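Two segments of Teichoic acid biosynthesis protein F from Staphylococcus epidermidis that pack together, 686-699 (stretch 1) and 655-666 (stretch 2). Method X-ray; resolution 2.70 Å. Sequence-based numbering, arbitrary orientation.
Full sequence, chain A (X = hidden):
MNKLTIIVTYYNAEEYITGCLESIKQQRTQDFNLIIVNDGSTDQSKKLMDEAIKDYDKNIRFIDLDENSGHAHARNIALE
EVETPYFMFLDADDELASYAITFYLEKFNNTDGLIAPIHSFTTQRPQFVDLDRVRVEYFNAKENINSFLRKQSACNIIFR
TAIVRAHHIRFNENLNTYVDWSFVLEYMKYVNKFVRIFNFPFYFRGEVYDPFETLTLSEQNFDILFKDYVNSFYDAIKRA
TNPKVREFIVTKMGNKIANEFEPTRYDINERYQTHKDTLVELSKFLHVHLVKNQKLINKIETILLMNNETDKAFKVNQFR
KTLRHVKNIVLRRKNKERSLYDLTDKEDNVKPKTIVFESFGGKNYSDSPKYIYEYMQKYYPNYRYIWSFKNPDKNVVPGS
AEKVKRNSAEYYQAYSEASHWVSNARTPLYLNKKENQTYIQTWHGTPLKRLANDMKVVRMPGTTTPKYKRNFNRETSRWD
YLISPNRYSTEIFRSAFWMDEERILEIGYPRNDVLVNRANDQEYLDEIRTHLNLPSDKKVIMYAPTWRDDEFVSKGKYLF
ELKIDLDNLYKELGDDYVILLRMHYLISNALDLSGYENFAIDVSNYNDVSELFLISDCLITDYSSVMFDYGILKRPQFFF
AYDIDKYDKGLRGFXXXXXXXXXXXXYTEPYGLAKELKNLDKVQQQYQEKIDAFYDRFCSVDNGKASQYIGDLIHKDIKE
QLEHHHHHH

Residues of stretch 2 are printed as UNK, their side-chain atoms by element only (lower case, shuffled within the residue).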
# COMPACT_ATOMS: atom_id res chain seq x y z
N GLN A 686 -68.51 -32.86 1.46
CA GLN A 686 -68.60 -32.29 0.12
C GLN A 686 -67.27 -32.34 -0.61
O GLN A 686 -67.24 -32.60 -1.82
CB GLN A 686 -69.12 -30.85 0.17
CG GLN A 686 -70.63 -30.74 -0.05
CD GLN A 686 -71.16 -29.35 0.28
OE1 GLN A 686 -70.40 -28.37 0.36
NE2 GLN A 686 -72.48 -29.26 0.49
N TYR A 687 -66.18 -32.13 0.12
CA TYR A 687 -64.85 -32.01 -0.49
C TYR A 687 -63.94 -33.19 -0.20
O TYR A 687 -62.73 -33.10 -0.43
CB TYR A 687 -64.18 -30.72 -0.03
CG TYR A 687 -64.95 -29.52 -0.48
CD1 TYR A 687 -65.81 -28.87 0.39
CD2 TYR A 687 -64.84 -29.06 -1.79
CE1 TYR A 687 -66.53 -27.77 -0.02
CE2 TYR A 687 -65.56 -27.96 -2.22
CZ TYR A 687 -66.41 -27.32 -1.33
OH TYR A 687 -67.15 -26.22 -1.74
N GLN A 688 -64.50 -34.28 0.29
CA GLN A 688 -63.68 -35.44 0.57
C GLN A 688 -62.95 -35.87 -0.71
O GLN A 688 -61.75 -36.10 -0.69
CB GLN A 688 -64.52 -36.56 1.18
CG GLN A 688 -63.75 -37.70 1.81
CD GLN A 688 -62.77 -37.28 2.88
OE1 GLN A 688 -63.01 -36.34 3.63
NE2 GLN A 688 -61.66 -37.99 2.96
N GLU A 689 -63.67 -35.91 -1.83
CA GLU A 689 -63.07 -36.20 -3.13
C GLU A 689 -61.86 -35.32 -3.44
O GLU A 689 -60.80 -35.82 -3.81
CB GLU A 689 -64.11 -36.01 -4.23
CG GLU A 689 -65.13 -37.13 -4.31
CD GLU A 689 -64.69 -38.25 -5.24
OE1 GLU A 689 -63.66 -38.06 -5.93
OE2 GLU A 689 -65.36 -39.31 -5.28
N LYS A 690 -62.03 -34.01 -3.29
CA LYS A 690 -60.97 -33.03 -3.59
C LYS A 690 -59.79 -33.03 -2.60
O LYS A 690 -58.64 -32.86 -2.98
CB LYS A 690 -61.57 -31.62 -3.73
CG LYS A 690 -62.32 -31.40 -5.04
CD LYS A 690 -62.50 -29.92 -5.35
CE LYS A 690 -62.80 -29.72 -6.84
NZ LYS A 690 -64.08 -30.36 -7.30
N ILE A 691 -60.09 -33.21 -1.32
CA ILE A 691 -59.06 -33.34 -0.30
C ILE A 691 -58.17 -34.55 -0.57
O ILE A 691 -56.96 -34.50 -0.39
CB ILE A 691 -59.69 -33.46 1.10
CG1 ILE A 691 -60.27 -32.12 1.51
CG2 ILE A 691 -58.66 -33.93 2.13
CD1 ILE A 691 -60.80 -32.09 2.91
N ASP A 692 -58.79 -35.65 -0.98
CA ASP A 692 -58.06 -36.86 -1.31
C ASP A 692 -57.17 -36.66 -2.54
O ASP A 692 -56.02 -37.06 -2.54
CB ASP A 692 -59.02 -38.05 -1.48
CG ASP A 692 -59.66 -38.50 -0.16
OD1 ASP A 692 -59.11 -38.18 0.92
OD2 ASP A 692 -60.72 -39.19 -0.20
N ALA A 693 -57.70 -36.01 -3.57
CA ALA A 693 -56.90 -35.75 -4.77
C ALA A 693 -55.67 -34.93 -4.42
O ALA A 693 -54.56 -35.20 -4.89
CB ALA A 693 -57.73 -35.04 -5.82
N PHE A 694 -55.88 -33.90 -3.60
CA PHE A 694 -54.82 -32.99 -3.17
C PHE A 694 -53.81 -33.74 -2.31
O PHE A 694 -52.61 -33.53 -2.44
CB PHE A 694 -55.44 -31.83 -2.39
CG PHE A 694 -54.50 -30.73 -2.07
CD1 PHE A 694 -54.32 -29.69 -2.95
CD2 PHE A 694 -53.79 -30.73 -0.89
CE1 PHE A 694 -53.44 -28.65 -2.65
CE2 PHE A 694 -52.92 -29.71 -0.58
CZ PHE A 694 -52.74 -28.66 -1.47
N TYR A 695 -54.29 -34.61 -1.43
CA TYR A 695 -53.39 -35.39 -0.57
C TYR A 695 -52.59 -36.38 -1.39
O TYR A 695 -51.47 -36.72 -1.05
CB TYR A 695 -54.17 -36.14 0.51
CG TYR A 695 -53.32 -37.11 1.30
CD1 TYR A 695 -52.71 -36.72 2.47
CD2 TYR A 695 -53.13 -38.40 0.86
CE1 TYR A 695 -51.93 -37.61 3.20
CE2 TYR A 695 -52.36 -39.29 1.57
CZ TYR A 695 -51.76 -38.89 2.74
OH TYR A 695 -51.00 -39.78 3.46
N ASP A 696 -53.17 -36.86 -2.48
CA ASP A 696 -52.48 -37.82 -3.32
C ASP A 696 -51.34 -37.10 -3.99
O ASP A 696 -50.24 -37.61 -4.06
CB ASP A 696 -53.42 -38.40 -4.39
CG ASP A 696 -54.32 -39.49 -3.85
OD1 ASP A 696 -54.12 -39.92 -2.68
OD2 ASP A 696 -55.24 -39.92 -4.59
N ARG A 697 -51.63 -35.90 -4.48
CA ARG A 697 -50.72 -35.20 -5.38
C ARG A 697 -49.54 -34.54 -4.66
O ARG A 697 -48.43 -34.53 -5.19
CB ARG A 697 -51.48 -34.17 -6.21
CG ARG A 697 -50.66 -33.60 -7.34
CD ARG A 697 -51.41 -32.59 -8.20
NE ARG A 697 -50.50 -32.00 -9.18
CZ ARG A 697 -50.78 -30.96 -9.97
NH1 ARG A 697 -51.96 -30.36 -9.91
NH2 ARG A 697 -49.85 -30.52 -10.82
N PHE A 698 -49.76 -34.00 -3.47
CA PHE A 698 -48.75 -33.18 -2.83
C PHE A 698 -48.26 -33.70 -1.48
O PHE A 698 -47.20 -33.29 -1.02
CB PHE A 698 -49.25 -31.76 -2.67
CG PHE A 698 -49.78 -31.17 -3.93
CD1 PHE A 698 -48.92 -30.69 -4.89
CD2 PHE A 698 -51.15 -31.09 -4.16
CE1 PHE A 698 -49.41 -30.15 -6.08
CE2 PHE A 698 -51.64 -30.54 -5.32
CZ PHE A 698 -50.77 -30.07 -6.29
N CYS A 699 -49.02 -34.59 -0.84
CA CYS A 699 -48.68 -34.94 0.53
C CYS A 699 -48.40 -36.41 0.75
O CYS A 699 -48.11 -36.83 1.87
CB CYS A 699 -49.78 -34.50 1.48
SG CYS A 699 -50.63 -33.01 0.96
N UNK A 655 -47.82 -22.32 -10.36
CA UNK A 655 -47.46 -23.55 -11.05
C UNK A 655 -48.67 -24.44 -11.20
O UNK A 655 -48.77 -25.22 -12.15
c UNK A 655 -43.00 -23.00 -11.39
o UNK A 655 -41.32 -21.89 -10.13
c UNK A 655 -44.25 -23.59 -11.42
c UNK A 655 -43.29 -22.54 -9.06
c UNK A 655 -44.53 -23.13 -9.09
c UNK A 655 -42.54 -22.49 -10.20
c UNK A 655 -45.04 -23.66 -10.28
c UNK A 655 -46.39 -24.32 -10.30
N UNK A 656 -49.60 -24.32 -10.26
CA UNK A 656 -50.78 -25.15 -10.32
C UNK A 656 -52.00 -24.39 -10.83
O UNK A 656 -52.01 -23.16 -10.92
s UNK A 656 -52.56 -25.32 -6.78
c UNK A 656 -51.26 -24.75 -7.89
c UNK A 656 -52.11 -27.04 -6.61
c UNK A 656 -51.07 -25.76 -8.97
N UNK A 657 -53.03 -25.15 -11.20
CA UNK A 657 -54.25 -24.53 -11.66
C UNK A 657 -55.18 -24.21 -10.49
O UNK A 657 -56.05 -25.00 -10.13
c UNK A 657 -55.94 -24.57 -13.51
n UNK A 657 -56.15 -24.94 -14.77
o UNK A 657 -56.52 -23.61 -12.98
c UNK A 657 -54.94 -25.37 -12.72
N UNK A 658 -54.95 -23.04 -9.90
CA UNK A 658 -55.64 -22.56 -8.71
C UNK A 658 -57.16 -22.59 -8.79
O UNK A 658 -57.85 -22.93 -7.82
c UNK A 658 -54.76 -20.61 -6.03
c UNK A 658 -56.33 -19.46 -4.65
c UNK A 658 -55.62 -20.55 -7.11
c UNK A 658 -55.22 -21.12 -8.45
c UNK A 658 -56.84 -19.92 -6.95
o UNK A 658 -56.67 -18.92 -3.43
c UNK A 658 -57.21 -19.37 -5.72
c UNK A 658 -55.11 -20.08 -4.81
N UNK A 659 -57.69 -22.20 -9.95
CA UNK A 659 -59.11 -22.12 -10.14
C UNK A 659 -59.77 -23.47 -9.95
O UNK A 659 -60.95 -23.54 -9.62
s UNK A 659 -59.61 -19.22 -10.14
c UNK A 659 -60.20 -20.27 -11.47
c UNK A 659 -59.43 -21.56 -11.52
c UNK A 659 -59.00 -17.82 -11.06
N UNK A 660 -59.01 -24.53 -10.13
CA UNK A 660 -59.61 -25.85 -10.12
C UNK A 660 -59.18 -26.70 -8.93
O UNK A 660 -59.79 -26.65 -7.86
c UNK A 660 -60.54 -27.02 -13.55
o UNK A 660 -61.65 -27.13 -14.11
c UNK A 660 -60.45 -27.27 -12.06
c UNK A 660 -59.27 -26.57 -11.43
o UNK A 660 -59.49 -26.69 -14.15
N UNK A 661 -58.11 -27.45 -9.14
CA UNK A 661 -57.70 -28.51 -8.24
C UNK A 661 -57.04 -28.08 -6.93
O UNK A 661 -55.87 -28.39 -6.69
o UNK A 661 -55.28 -29.14 -10.81
c UNK A 661 -56.79 -29.49 -8.99
o UNK A 661 -55.01 -27.93 -9.00
c UNK A 661 -55.61 -28.81 -9.65
N UNK A 662 -57.78 -27.40 -6.06
CA UNK A 662 -57.36 -27.26 -4.67
C UNK A 662 -58.42 -27.86 -3.72
O UNK A 662 -59.57 -28.08 -4.13
c UNK A 662 -57.09 -23.34 -4.36
c UNK A 662 -56.92 -25.83 -4.30
c UNK A 662 -57.85 -24.65 -4.48
c UNK A 662 -58.56 -24.77 -5.85
N UNK A 663 -58.03 -28.13 -2.46
CA UNK A 663 -58.74 -29.04 -1.57
C UNK A 663 -60.04 -28.47 -1.02
O UNK A 663 -60.77 -29.20 -0.36
c UNK A 663 -57.78 -29.21 -0.39
c UNK A 663 -57.04 -27.33 -1.73
c UNK A 663 -56.72 -28.18 -0.54
N UNK A 664 -60.29 -27.19 -1.26
CA UNK A 664 -61.48 -26.53 -0.74
C UNK A 664 -62.00 -25.46 -1.67
O UNK A 664 -61.40 -25.14 -2.69
N UNK A 665 -63.13 -24.87 -1.30
CA UNK A 665 -63.81 -23.87 -2.13
C UNK A 665 -63.09 -22.51 -2.14
O UNK A 665 -62.39 -22.21 -1.18
c UNK A 665 -65.09 -24.56 -0.15
c UNK A 665 -63.69 -24.94 0.06
c UNK A 665 -65.17 -23.70 -1.43
N UNK A 666 -63.25 -21.70 -3.19
CA UNK A 666 -62.74 -20.34 -3.15
C UNK A 666 -63.85 -19.38 -2.76
O UNK A 666 -64.89 -19.37 -3.40
c UNK A 666 -61.72 -18.39 -4.42
c UNK A 666 -62.17 -19.86 -4.51
c UNK A 666 -61.02 -20.78 -4.96
c UNK A 666 -60.56 -20.53 -6.36

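Position 655 carries one carbon, then a ring of six carbons bearing one oxygen. The end of the side chain leads away from stretch 1 and touches nothing there. A phenol ring identifies Tyr655. Its hydroxyl is hydrogen-bonded elsewhere in the structure.

Position 656 has an unbranched chain of two carbons, a sulfur and a last carbon. That last carbon lies 3.3 Å from CZ of Phe698 and 4.5 Å from CE1 of Phe694. A thioether in this order is methionine, Met656. Its CA-to-CB bond points toward the helix, and its CE reaches both phenylalanine rings.

Position 657 has two carbons, the second carrying one oxygen and one nitrogen. It is exposed and makes no contact with stretch 1. This is a short amide, Asn657.

Position 658 again shows one carbon and a six-carbon ring with one oxygen. It is buried but out of reach of the helix. It is Tyr658. Its hydroxyl is hydrogen-bonded elsewhere in the structure.

Position 659 has two carbons, a sulfur and one carbon, unbranched. It is exposed and out of reach. It is Met659.

Position 660 has three carbons, the third carrying two oxygens. Its side chain stays clear of stretch 1. The carboxylate after two methylenes makes it Glu660. It closes a type I turn begun at Asn657, with Glu660 N donating to Asn657 O at 3.0 Å.

Position 661 has two carbons, the second carrying two oxygens. One oxygen lies 3.6 Å from NH1 of Arg697. The shorter carboxylate is Asp661, and the pair is a long salt bridge, with OD2 at the edge of the guanidinium.

Position 662 has four carbons, forked at the second. Its CA-to-CB bond points away from the helix, so its backbone makes the closest contacts: its O is 3.7 Å from Lys690 CD. The fork at the second carbon is leucine, Leu662.

Position 663 has three carbons closing a ring onto the backbone nitrogen. One ring carbon sits 3.7 Å from CG of Phe694. The closed ring is proline, Pro663. Its CG lies over the face of the Phe694 ring, 3.7 Å from the centroid, in a CH-pi contact. Its O is 3.5 Å from Ile691 CG1.

Position 664 has no side-chain atoms. Its CA lies 4.3 Å from Tyr687 CD2. A CB here would clash with a side-chain carbon of position 665. It is Gly664.

Position 665 has another three-carbon ring closed onto nitrogen. One ring carbon lies 3.1 Å from OH of Tyr687, and another lies over the face of that ring. It is Pro665.

Position 666 has four carbons, forked at the first, with one arm two carbons long. Its CA-to-CB bond points away from stretch 1, and it makes no contact. It is Ile666.

The contact is mainly apolar. Two prolines rest on aromatic rings, and Pro663 is the most covered residue. Met656 adds a further contact with phenylalanine. No hydrogen bond crosses between the stretches; the Asp661–Arg697 salt bridge adds a charged contact.

Stretch 2 655-666: YMNYMEDLPGPI
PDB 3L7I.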